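Local coordinates for protein glycoside hydrolase family 31 (Trueperella pyogenes, PDB 5I0G) that degrades cycloalternan, a cyclic tetrasaccharide of glucose, probably by hydrolysing its alpha-glucosidic bonds in the barrel of a family 31 glycoside hydrolase, at residues V327-W332 with V384-I389; L190-V195 with T236-A241; Y13-D18 with S30-A35. The protein carries 1 engineered substitution. All coordinates share one frame; numbering follows the deposited sequence.

In the fold
Along the chain contact 3 comes first, in the N-terminal antiparallel sheet, followed by contact 2 at the rim of a six-stranded antiparallel sheet, and last contact 1, between neighbouring strands of the eight-stranded parallel barrel. Contacts 2 and 3 have centres about 23 Å apart and touch: the Tyr13 OH to Asp193 OD1 distance is 2.6 Å, a probable hydrogen bond joining the two beta-rich regions. Contact 1 lies apart, its centre about 35 Å from that of contact 2 and about 39 Å from that of contact 3, and it alone of the three holds residues seen to line the sugar pocket.

Contact 1. Residues V327-W332 with V384-I389; sequences VVIEAW and VILWQI. With GLC (alpha-D-glucopyranose), chain B; GLC (alpha-D-glucopyranose), chain C.
Glu330 and Trp387 meet where two parallel barrel strands, 326-329 and 383-388, run out into the sugar pocket. Glu330 CB lies 4.1 Å from Trp387 CB, and Glu330 CG passes the indole at 3.7 Å from Trp387 CD1. The chain stays extended beyond CG (chi2 -163°), which carries the carboxylate obliquely past the pyrrole side of the indole, planes 63° apart. Glu330 OE1 accepts a 2.6 Å hydrogen bond from O4 of the chain B glucose, while Glu330 OE2 rests 3.4 Å from Trp387 CD1. Asn302 also binds OE1, and Lys465 forms a salt bridge with OE2. C6 of the chain C glucose sits over one face of the Trp387 ring, toward its rim.

Trp332 NE1 donates to Trp387 O at 3.1 Å, on a lone pair in the carbonyl plane. Gln388 NE2 donates to Trp387 O at 2.9 Å, and its OE1 is bound to Tyr500. Leu386 CB covers a face of the Trp332 five-membered ring in a CH-pi contact. These bonds fix the backbone behind the Trp387 ring, whose NE1 is hydrogen-bonded to Asp467; carboxylate on O4 and indole against sugar C6 atoms are consistent with polar and apolar recognition of the glycan.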
loop_
_atom_site.group_PDB
_atom_site.type_symbol
_atom_site.label_atom_id
_atom_site.label_comp_id
_atom_site.label_asym_id
_atom_site.label_seq_id
_atom_site.Cartn_x
_atom_site.Cartn_y
_atom_site.Cartn_z
ATOM N N VAL A 327 15.124 12.699 10.121
ATOM C CA VAL A 327 15.924 11.531 9.755
ATOM C C VAL A 327 15.118 10.281 10.087
ATOM O O VAL A 327 14.601 10.143 11.202
ATOM C CB VAL A 327 17.356 11.526 10.376
ATOM C CG1 VAL A 327 17.349 11.593 11.891
ATOM C CG2 VAL A 327 18.145 10.299 9.910
ATOM N N VAL A 328 14.978 9.394 9.102
ATOM C CA VAL A 328 14.346 8.096 9.324
ATOM C C VAL A 328 15.499 7.139 9.550
ATOM O O VAL A 328 16.458 7.130 8.778
ATOM C CB VAL A 328 13.474 7.632 8.140
ATOM C CG1 VAL A 328 12.834 6.269 8.423
ATOM C CG2 VAL A 328 12.398 8.667 7.812
ATOM N N ILE A 329 15.425 6.375 10.642
ATOM C CA ILE A 329 16.367 5.278 10.902
ATOM C C ILE A 329 15.607 3.948 10.834
ATOM O O ILE A 329 14.731 3.684 11.671
ATOM C CB ILE A 329 17.045 5.412 12.280
ATOM C CG1 ILE A 329 17.585 6.836 12.483
ATOM C CG2 ILE A 329 18.168 4.384 12.413
ATOM C CD1 ILE A 329 18.263 7.065 13.821
ATOM N N GLU A 330 15.973 3.113 9.858
ATOM C CA GLU A 330 15.359 1.795 9.656
ATOM C C GLU A 330 16.100 0.671 10.337
ATOM O O GLU A 330 15.486 -0.127 11.069
ATOM C CB GLU A 330 15.246 1.490 8.175
ATOM C CG GLU A 330 14.301 2.421 7.445
ATOM C CD GLU A 330 13.882 1.876 6.107
ATOM O OE1 GLU A 330 14.658 1.089 5.510
ATOM O OE2 GLU A 330 12.771 2.227 5.662
ATOM N N ALA A 331 17.418 0.616 10.116
ATOM C CA ALA A 331 18.260 -0.416 10.715
ATOM C C ALA A 331 18.824 0.038 12.060
ATOM O O ALA A 331 20.041 0.248 12.214
ATOM C CB ALA A 331 19.374 -0.831 9.761
ATOM N N TRP A 332 17.911 0.156 13.032
ATOM C CA TRP A 332 18.218 0.654 14.383
ATOM C C TRP A 332 18.252 -0.425 15.477
ATOM O O TRP A 332 19.011 -0.301 16.456
ATOM C CB TRP A 332 17.225 1.742 14.782
ATOM C CG TRP A 332 15.817 1.301 14.978
ATOM C CD1 TRP A 332 14.844 1.259 14.030
ATOM C CD2 TRP A 332 15.206 0.874 16.200
ATOM N NE1 TRP A 332 13.669 0.822 14.573
ATOM C CE2 TRP A 332 13.858 0.573 15.904
ATOM C CE3 TRP A 332 15.666 0.703 17.508
ATOM C CZ2 TRP A 332 12.956 0.129 16.866
ATOM C CZ3 TRP A 332 14.755 0.251 18.486
ATOM C CH2 TRP A 332 13.420 -0.035 18.148
ATOM N N VAL A 384 13.400 12.646 14.656
ATOM C CA VAL A 384 13.890 11.284 14.454
ATOM C C VAL A 384 12.709 10.303 14.401
ATOM O O VAL A 384 11.860 10.294 15.296
ATOM C CB VAL A 384 14.871 10.877 15.585
ATOM C CG1 VAL A 384 15.396 9.465 15.377
ATOM C CG2 VAL A 384 16.033 11.847 15.659
ATOM N N ILE A 385 12.702 9.460 13.366
ATOM C CA ILE A 385 11.631 8.484 13.103
ATOM C C ILE A 385 12.239 7.072 13.051
ATOM O O ILE A 385 13.231 6.844 12.363
ATOM C CB ILE A 385 10.944 8.767 11.730
ATOM C CG1 ILE A 385 10.419 10.208 11.638
ATOM C CG2 ILE A 385 9.850 7.746 11.429
ATOM C CD1 ILE A 385 9.174 10.499 12.439
ATOM N N LEU A 386 11.617 6.120 13.742
ATOM C CA LEU A 386 12.090 4.748 13.745
ATOM C C LEU A 386 11.126 3.831 13.018
ATOM O O LEU A 386 9.904 3.952 13.120
ATOM C CB LEU A 386 12.316 4.250 15.174
ATOM C CG LEU A 386 13.303 5.026 16.065
ATOM C CD1 LEU A 386 13.395 4.356 17.426
ATOM C CD2 LEU A 386 14.681 5.128 15.435
ATOM N N TRP A 387 11.709 2.877 12.307
ATOM C CA TRP A 387 10.982 1.898 11.519
ATOM C C TRP A 387 10.342 0.822 12.377
ATOM O O TRP A 387 10.845 0.466 13.452
ATOM C CB TRP A 387 11.963 1.275 10.542
ATOM C CG TRP A 387 11.424 0.409 9.470
ATOM C CD1 TRP A 387 11.087 0.793 8.224
ATOM C CD2 TRP A 387 11.270 -1.014 9.514
ATOM N NE1 TRP A 387 10.690 -0.292 7.487
ATOM C CE2 TRP A 387 10.792 -1.416 8.259
ATOM C CE3 TRP A 387 11.462 -1.978 10.506
ATOM C CZ2 TRP A 387 10.512 -2.741 7.949
ATOM C CZ3 TRP A 387 11.187 -3.303 10.206
ATOM C CH2 TRP A 387 10.706 -3.673 8.931
ATOM N N GLN A 388 9.216 0.319 11.893
ATOM C CA GLN A 388 8.419 -0.701 12.585
ATOM C C GLN A 388 7.721 -1.583 11.565
ATOM O O GLN A 388 7.515 -1.179 10.394
ATOM C CB GLN A 388 7.325 -0.074 13.467
ATOM C CG GLN A 388 7.810 0.648 14.704
ATOM C CD GLN A 388 8.264 -0.290 15.804
ATOM O OE1 GLN A 388 7.459 -0.762 16.599
ATOM N NE2 GLN A 388 9.554 -0.548 15.863
ATOM N N ILE A 389 7.315 -2.758 12.047
ATOM C CA ILE A 389 6.559 -3.737 11.264
ATOM C C ILE A 389 5.492 -4.321 12.218
ATOM O O ILE A 389 5.794 -4.521 13.417
ATOM C CB ILE A 389 7.532 -4.816 10.706
ATOM C CG1 ILE A 389 6.854 -5.787 9.740
ATOM C CG2 ILE A 389 8.165 -5.646 11.813
ATOM C CD1 ILE A 389 6.885 -5.333 8.310
HETATM C C1 GLC B . 10.403 -2.522 2.787
HETATM C C2 GLC B . 10.104 -1.061 2.442
HETATM C C3 GLC B . 11.391 -0.253 2.374
HETATM C C4 GLC B . 12.271 -0.449 3.602
HETATM C C5 GLC B . 12.460 -1.931 3.882
HETATM C C6 GLC B . 13.194 -2.158 5.190
HETATM O O2 GLC B . 9.422 -0.952 1.178
HETATM O O3 GLC B . 11.118 1.145 2.235
HETATM O O4 GLC B . 13.547 0.139 3.352
HETATM O O5 GLC B . 11.197 -2.601 3.965
HETATM O O6 GLC B . 13.650 -3.506 5.158
HETATM C C1 GLC C . 15.051 -3.624 5.479
HETATM C C2 GLC C . 15.438 -5.078 5.324
HETATM C C3 GLC C . 14.756 -5.921 6.390
HETATM C C4 GLC C . 15.072 -5.386 7.779
HETATM C C5 GLC C . 14.739 -3.894 7.854
HETATM C C6 GLC C . 15.191 -3.234 9.154
HETATM O O2 GLC C . 15.020 -5.515 4.032
HETATM O O3 GLC C . 15.219 -7.271 6.252
HETATM O O4 GLC C . 14.321 -6.146 8.736
HETATM O O5 GLC C . 15.385 -3.183 6.795
HETATM O O6 GLC C . 16.617 -3.086 9.156
#

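Contact 2. Residues L190-V195 with T236-A241; sequences LRLDSV and TWYDVA
Arg191 and Asp239 lie alongside each other and point the same way from neighbouring antiparallel strands, yet their flat ends are almost perpendicular, with guanidinium and carboxylate planes 84° apart. They form a salt bridge through one weak, bent bond, Arg191 NE to Asp239 OD2 at 3.2 Å. Asp239 can offer that oxygen because its CG stands anti to the backbone N (chi1 -175°). Thr243 OG1 is hydrogen-bonded to both Arg191 NH2 and Asp239 OD2, bridging the pair.

Two residues along, on the same face, Asp193 slants across Trp237. Asp193 CB lies 3.6 Å from Trp237 CD1, with the carboxylate plane turned 43° from the indole. A water makes weak bonds to both Asp193 OD2 and Trp237 NE1, and OD2 has its stronger partner in Arg235.

Strand 191-194 is the outermost strand of a six-stranded antiparallel sheet, and 236-240 is its inner neighbour. Leu192 and Tyr238 form a hydrogen-bonded pair. The face bearing these two packs on strands 174-179 and 212-219 of a second sheet, a layering consistent with the beta-sandwich that precedes the barrel in family 31 enzymes.

On this inner face Leu192 CD2 crosses the valine side chain at 3.7 Å from Val240 CG2 and reaches Tyr238 CB at 4.0 Å, while Phe178 packs against Leu192, Tyr238 and Val240. Farther along, Ser194 CB approaches Thr236 OG1 to 3.6 Å. A second water clasps the two residues, donating to Ser194 O at 2.8 Å and accepting from Thr236 OG1 at 2.7 Å.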
loop_
_atom_site.group_PDB
_atom_site.type_symbol
_atom_site.label_atom_id
_atom_site.label_comp_id
_atom_site.label_asym_id
_atom_site.label_seq_id
_atom_site.Cartn_x
_atom_site.Cartn_y
_atom_site.Cartn_z
ATOM N N LEU A 190 -10.689 0.755 -17.697
ATOM C CA LEU A 190 -9.912 -0.278 -17.031
ATOM C C LEU A 190 -10.791 -1.199 -16.182
ATOM O O LEU A 190 -11.892 -0.808 -15.726
ATOM C CB LEU A 190 -8.844 0.358 -16.132
ATOM C CG LEU A 190 -7.818 1.298 -16.776
ATOM C CD1 LEU A 190 -6.758 1.662 -15.751
ATOM C CD2 LEU A 190 -7.178 0.681 -18.012
ATOM N N ARG A 191 -10.282 -2.414 -15.977
ATOM C CA ARG A 191 -10.752 -3.311 -14.918
ATOM C C ARG A 191 -9.748 -3.315 -13.753
ATOM O O ARG A 191 -8.556 -3.429 -13.968
ATOM C CB ARG A 191 -10.928 -4.724 -15.458
ATOM C CG ARG A 191 -11.899 -4.792 -16.616
ATOM C CD ARG A 191 -12.020 -6.186 -17.189
ATOM N NE ARG A 191 -12.815 -6.139 -18.413
ATOM C CZ ARG A 191 -12.367 -5.795 -19.634
ATOM N NH1 ARG A 191 -11.098 -5.456 -19.849
ATOM N NH2 ARG A 191 -13.213 -5.772 -20.667
ATOM N N LEU A 192 -10.238 -3.201 -12.530
ATOM C CA LEU A 192 -9.380 -3.207 -11.362
ATOM C C LEU A 192 -10.124 -3.780 -10.184
ATOM O O LEU A 192 -11.289 -4.185 -10.315
ATOM C CB LEU A 192 -8.934 -1.774 -11.037
ATOM C CG LEU A 192 -10.045 -0.807 -10.633
ATOM C CD1 LEU A 192 -9.495 0.171 -9.629
ATOM C CD2 LEU A 192 -10.655 -0.090 -11.828
ATOM N N ASP A 193 -9.449 -3.798 -9.033
ATOM C CA ASP A 193 -10.067 -4.172 -7.769
ATOM C C ASP A 193 -9.476 -3.379 -6.606
ATOM O O ASP A 193 -8.497 -2.660 -6.797
ATOM C CB ASP A 193 -9.948 -5.678 -7.565
ATOM C CG ASP A 193 -8.523 -6.156 -7.247
ATOM O OD1 ASP A 193 -7.522 -5.432 -7.404
ATOM O OD2 ASP A 193 -8.424 -7.328 -6.856
ATOM N N SER A 194 -10.099 -3.511 -5.425
ATOM C CA SER A 194 -9.641 -2.896 -4.194
ATOM C C SER A 194 -9.398 -3.951 -3.129
ATOM O O SER A 194 -10.342 -4.469 -2.519
ATOM C CB SER A 194 -10.641 -1.841 -3.701
ATOM O OG SER A 194 -10.452 -0.616 -4.422
ATOM N N VAL A 195 -8.124 -4.290 -2.956
ATOM C CA VAL A 195 -7.684 -5.238 -1.957
ATOM C C VAL A 195 -6.268 -4.842 -1.561
ATOM O O VAL A 195 -5.434 -4.555 -2.428
ATOM C CB VAL A 195 -7.755 -6.706 -2.466
ATOM C CG1 VAL A 195 -6.958 -6.923 -3.743
ATOM C CG2 VAL A 195 -7.299 -7.702 -1.387
ATOM N N THR A 236 -13.687 -5.673 -3.452
ATOM C CA THR A 236 -14.592 -5.229 -4.495
ATOM C C THR A 236 -13.807 -5.183 -5.812
ATOM O O THR A 236 -12.573 -5.001 -5.803
ATOM C CB THR A 236 -15.129 -3.814 -4.202
ATOM O OG1 THR A 236 -14.031 -2.968 -3.874
ATOM C CG2 THR A 236 -16.100 -3.817 -3.034
ATOM N N TRP A 237 -14.532 -5.364 -6.917
ATOM C CA TRP A 237 -13.986 -5.293 -8.281
ATOM C C TRP A 237 -14.781 -4.288 -9.109
ATOM O O TRP A 237 -15.986 -4.127 -8.897
ATOM C CB TRP A 237 -14.082 -6.657 -8.976
ATOM C CG TRP A 237 -13.321 -7.784 -8.344
ATOM C CD1 TRP A 237 -12.130 -8.281 -8.759
ATOM C CD2 TRP A 237 -13.717 -8.580 -7.224
ATOM N NE1 TRP A 237 -11.739 -9.317 -7.959
ATOM C CE2 TRP A 237 -12.691 -9.527 -7.004
ATOM C CE3 TRP A 237 -14.826 -8.579 -6.374
ATOM C CZ2 TRP A 237 -12.750 -10.485 -5.977
ATOM C CZ3 TRP A 237 -14.887 -9.525 -5.349
ATOM C CH2 TRP A 237 -13.856 -10.470 -5.165
ATOM N N TYR A 238 -14.121 -3.639 -10.068
ATOM C CA TYR A 238 -14.733 -2.558 -10.863
ATOM C C TYR A 238 -14.363 -2.718 -12.335
ATOM O O TYR A 238 -13.183 -2.814 -12.660
ATOM C CB TYR A 238 -14.272 -1.168 -10.367
ATOM C CG TYR A 238 -14.538 -0.964 -8.901
ATOM C CD1 TYR A 238 -15.776 -0.538 -8.464
ATOM C CD2 TYR A 238 -13.565 -1.257 -7.944
ATOM C CE1 TYR A 238 -16.052 -0.394 -7.122
ATOM C CE2 TYR A 238 -13.830 -1.114 -6.584
ATOM C CZ TYR A 238 -15.075 -0.689 -6.179
ATOM O OH TYR A 238 -15.348 -0.556 -4.838
ATOM N N ASP A 239 -15.378 -2.757 -13.204
ATOM C CA ASP A 239 -15.201 -2.735 -14.652
ATOM C C ASP A 239 -15.729 -1.361 -15.077
ATOM O O ASP A 239 -16.944 -1.169 -15.287
ATOM C CB ASP A 239 -15.970 -3.915 -15.284
ATOM C CG ASP A 239 -15.757 -4.052 -16.787
ATOM O OD1 ASP A 239 -15.789 -3.029 -17.501
ATOM O OD2 ASP A 239 -15.600 -5.207 -17.266
ATOM N N VAL A 240 -14.809 -0.411 -15.215
ATOM C CA VAL A 240 -15.162 0.996 -15.338
ATOM C C VAL A 240 -15.378 1.305 -16.814
ATOM O O VAL A 240 -14.530 1.891 -17.471
ATOM C CB VAL A 240 -14.090 1.901 -14.699
ATOM C CG1 VAL A 240 -14.586 3.336 -14.601
ATOM C CG2 VAL A 240 -13.710 1.383 -13.316
ATOM N N ALA A 241 -16.540 0.887 -17.323
ATOM C CA ALA A 241 -16.905 1.039 -18.727
ATOM C C ALA A 241 -15.869 0.457 -19.687
ATOM O O ALA A 241 -15.566 1.048 -20.715
ATOM C CB ALA A 241 -17.187 2.503 -19.041
HETATM O O HOH W 1 -8.738 -9.020 -9.411
HETATM O O HOH W 2 -12.710 -3.257 -1.549
#

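Contact 3. Residues Y13-D18 with S30-A35; sequences YARSLD and SLTIGA
Thr32 CG2 meets the flat guanidinium of Arg15 obliquely, 3.3 Å from Arg15 NH1, and the two side chains cross at about a right angle. At the edge of the guanidinium, in its plane, a water accepts from Arg15 NH1 at 2.8 Å; that water also lies near Thr32 O, at a weak 3.3 Å. The arginine is bent at chi3 (48°), which folds its end round toward strand 31-37, and NH1 finds a further acceptor in Gln94 OE1 on strand 92-97.

Farther along the chain, backbone meets backbone. Leu17 O lies against Gly34, 3.5 Å from Gly34 CA, an approach made possible because the glycine has no side chain on the flank that faces the loop. Asp18 follows closely, with its CA 4.0 Å from Ala35 CA. Gly34 O, which also receives a hydrogen bond from His4 ND1, faces Asp18 CA in a CA-H...O contact of 3.5 Å. Within the loop, Ser16 OG donates to Asp18 OD1 at 2.8 Å, linking the residues on either side of Leu17.

After Gln19, whose backbone bonds to that of Gly34, the chain enters strand 20-21, which pairs antiparallel with 31-37. The arrangement is thus a loop laid along a strand just ahead of its own antiparallel pairing, within the N-terminal, 1,3-alpha-isomaltosidase-like beta domain.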
loop_
_atom_site.group_PDB
_atom_site.type_symbol
_atom_site.label_atom_id
_atom_site.label_comp_id
_atom_site.label_asym_id
_atom_site.label_seq_id
_atom_site.Cartn_x
_atom_site.Cartn_y
_atom_site.Cartn_z
ATOM N N TYR A 13 -3.993 -12.328 -5.622
ATOM C CA TYR A 13 -3.795 -12.552 -7.065
ATOM C C TYR A 13 -3.103 -13.857 -7.481
ATOM O O TYR A 13 -2.547 -13.926 -8.573
ATOM C CB TYR A 13 -2.998 -11.368 -7.628
ATOM C CG TYR A 13 -3.624 -10.021 -7.316
ATOM C CD1 TYR A 13 -4.734 -9.552 -8.030
ATOM C CD2 TYR A 13 -3.108 -9.215 -6.310
ATOM C CE1 TYR A 13 -5.295 -8.304 -7.745
ATOM C CE2 TYR A 13 -3.661 -7.972 -6.013
ATOM C CZ TYR A 13 -4.753 -7.524 -6.724
ATOM O OH TYR A 13 -5.259 -6.290 -6.393
ATOM N N ALA A 14 -3.135 -14.894 -6.650
ATOM C CA ALA A 14 -2.453 -16.143 -7.001
ATOM C C ALA A 14 -3.046 -17.386 -6.351
ATOM O O ALA A 14 -3.636 -17.311 -5.296
ATOM C CB ALA A 14 -0.972 -16.035 -6.673
ATOM N N ARG A 15 -2.848 -18.520 -7.010
ATOM C CA ARG A 15 -3.373 -19.827 -6.607
ATOM C C ARG A 15 -2.251 -20.631 -5.983
ATOM O O ARG A 15 -1.160 -20.645 -6.525
ATOM C CB ARG A 15 -3.848 -20.618 -7.832
ATOM C CG ARG A 15 -4.615 -19.818 -8.893
ATOM C CD ARG A 15 -4.528 -20.510 -10.251
ATOM N NE ARG A 15 -4.832 -21.940 -10.120
ATOM C CZ ARG A 15 -4.586 -22.873 -11.042
ATOM N NH1 ARG A 15 -4.914 -24.142 -10.790
ATOM N NH2 ARG A 15 -4.023 -22.562 -12.212
ATOM N N SER A 16 -2.508 -21.317 -4.872
ATOM C CA SER A 16 -1.537 -22.288 -4.390
ATOM C C SER A 16 -1.752 -23.608 -5.149
ATOM O O SER A 16 -2.673 -23.706 -5.969
ATOM C CB SER A 16 -1.575 -22.438 -2.867
ATOM O OG SER A 16 -2.849 -22.752 -2.404
ATOM N N LEU A 17 -0.879 -24.593 -4.926
ATOM C CA LEU A 17 -0.962 -25.902 -5.626
ATOM C C LEU A 17 -2.064 -26.854 -5.120
ATOM O O LEU A 17 -2.301 -27.898 -5.731
ATOM C CB LEU A 17 0.354 -26.659 -5.499
ATOM C CG LEU A 17 1.625 -26.073 -6.089
ATOM C CD1 LEU A 17 2.813 -26.881 -5.575
ATOM C CD2 LEU A 17 1.551 -26.077 -7.604
ATOM N N ASP A 18 -2.735 -26.496 -4.029
ATOM C CA ASP A 18 -3.574 -27.415 -3.283
ATOM C C ASP A 18 -5.036 -26.955 -3.154
ATOM O O ASP A 18 -5.728 -27.343 -2.215
ATOM C CB ASP A 18 -2.937 -27.651 -1.898
ATOM C CG ASP A 18 -2.821 -26.383 -1.060
ATOM O OD1 ASP A 18 -3.319 -25.314 -1.482
ATOM O OD2 ASP A 18 -2.225 -26.462 0.037
ATOM N N SER A 30 -15.340 -23.804 -15.912
ATOM C CA SER A 30 -14.322 -24.779 -15.558
ATOM C C SER A 30 -13.933 -24.654 -14.078
ATOM O O SER A 30 -14.092 -23.595 -13.463
ATOM C CB SER A 30 -13.103 -24.678 -16.478
ATOM O OG SER A 30 -12.371 -23.497 -16.233
ATOM N N LEU A 31 -13.495 -25.775 -13.518
ATOM C CA LEU A 31 -13.029 -25.858 -12.144
ATOM C C LEU A 31 -11.744 -26.652 -12.161
ATOM O O LEU A 31 -11.748 -27.798 -12.615
ATOM C CB LEU A 31 -14.051 -26.585 -11.260
ATOM C CG LEU A 31 -13.702 -26.767 -9.773
ATOM C CD1 LEU A 31 -13.587 -25.426 -9.056
ATOM C CD2 LEU A 31 -14.721 -27.647 -9.069
ATOM N N THR A 32 -10.662 -26.047 -11.656
ATOM C CA THR A 32 -9.375 -26.711 -11.549
ATOM C C THR A 32 -9.206 -27.137 -10.100
ATOM O O THR A 32 -9.465 -26.370 -9.188
ATOM C CB THR A 32 -8.238 -25.783 -12.012
ATOM O OG1 THR A 32 -8.513 -25.354 -13.346
ATOM C CG2 THR A 32 -6.937 -26.488 -12.041
ATOM N N ILE A 33 -8.791 -28.383 -9.909
ATOM C CA ILE A 33 -8.695 -29.002 -8.588
ATOM C C ILE A 33 -7.277 -29.476 -8.392
ATOM O O ILE A 33 -6.789 -30.286 -9.165
ATOM C CB ILE A 33 -9.638 -30.205 -8.477
ATOM C CG1 ILE A 33 -11.060 -29.783 -8.849
ATOM C CG2 ILE A 33 -9.613 -30.778 -7.063
ATOM C CD1 ILE A 33 -12.050 -30.929 -8.931
ATOM N N GLY A 34 -6.631 -28.988 -7.338
ATOM C CA GLY A 34 -5.226 -29.291 -7.065
ATOM C C GLY A 34 -5.061 -29.897 -5.686
ATOM O O GLY A 34 -5.852 -29.626 -4.777
ATOM N N ALA A 35 -4.025 -30.720 -5.555
ATOM C CA ALA A 35 -3.619 -31.303 -4.292
ATOM C C ALA A 35 -2.105 -31.526 -4.284
ATOM O O ALA A 35 -1.477 -31.617 -5.349
ATOM C CB ALA A 35 -4.363 -32.612 -4.059
HETATM O O HOH W 3 -6.481 -25.060 -8.600
#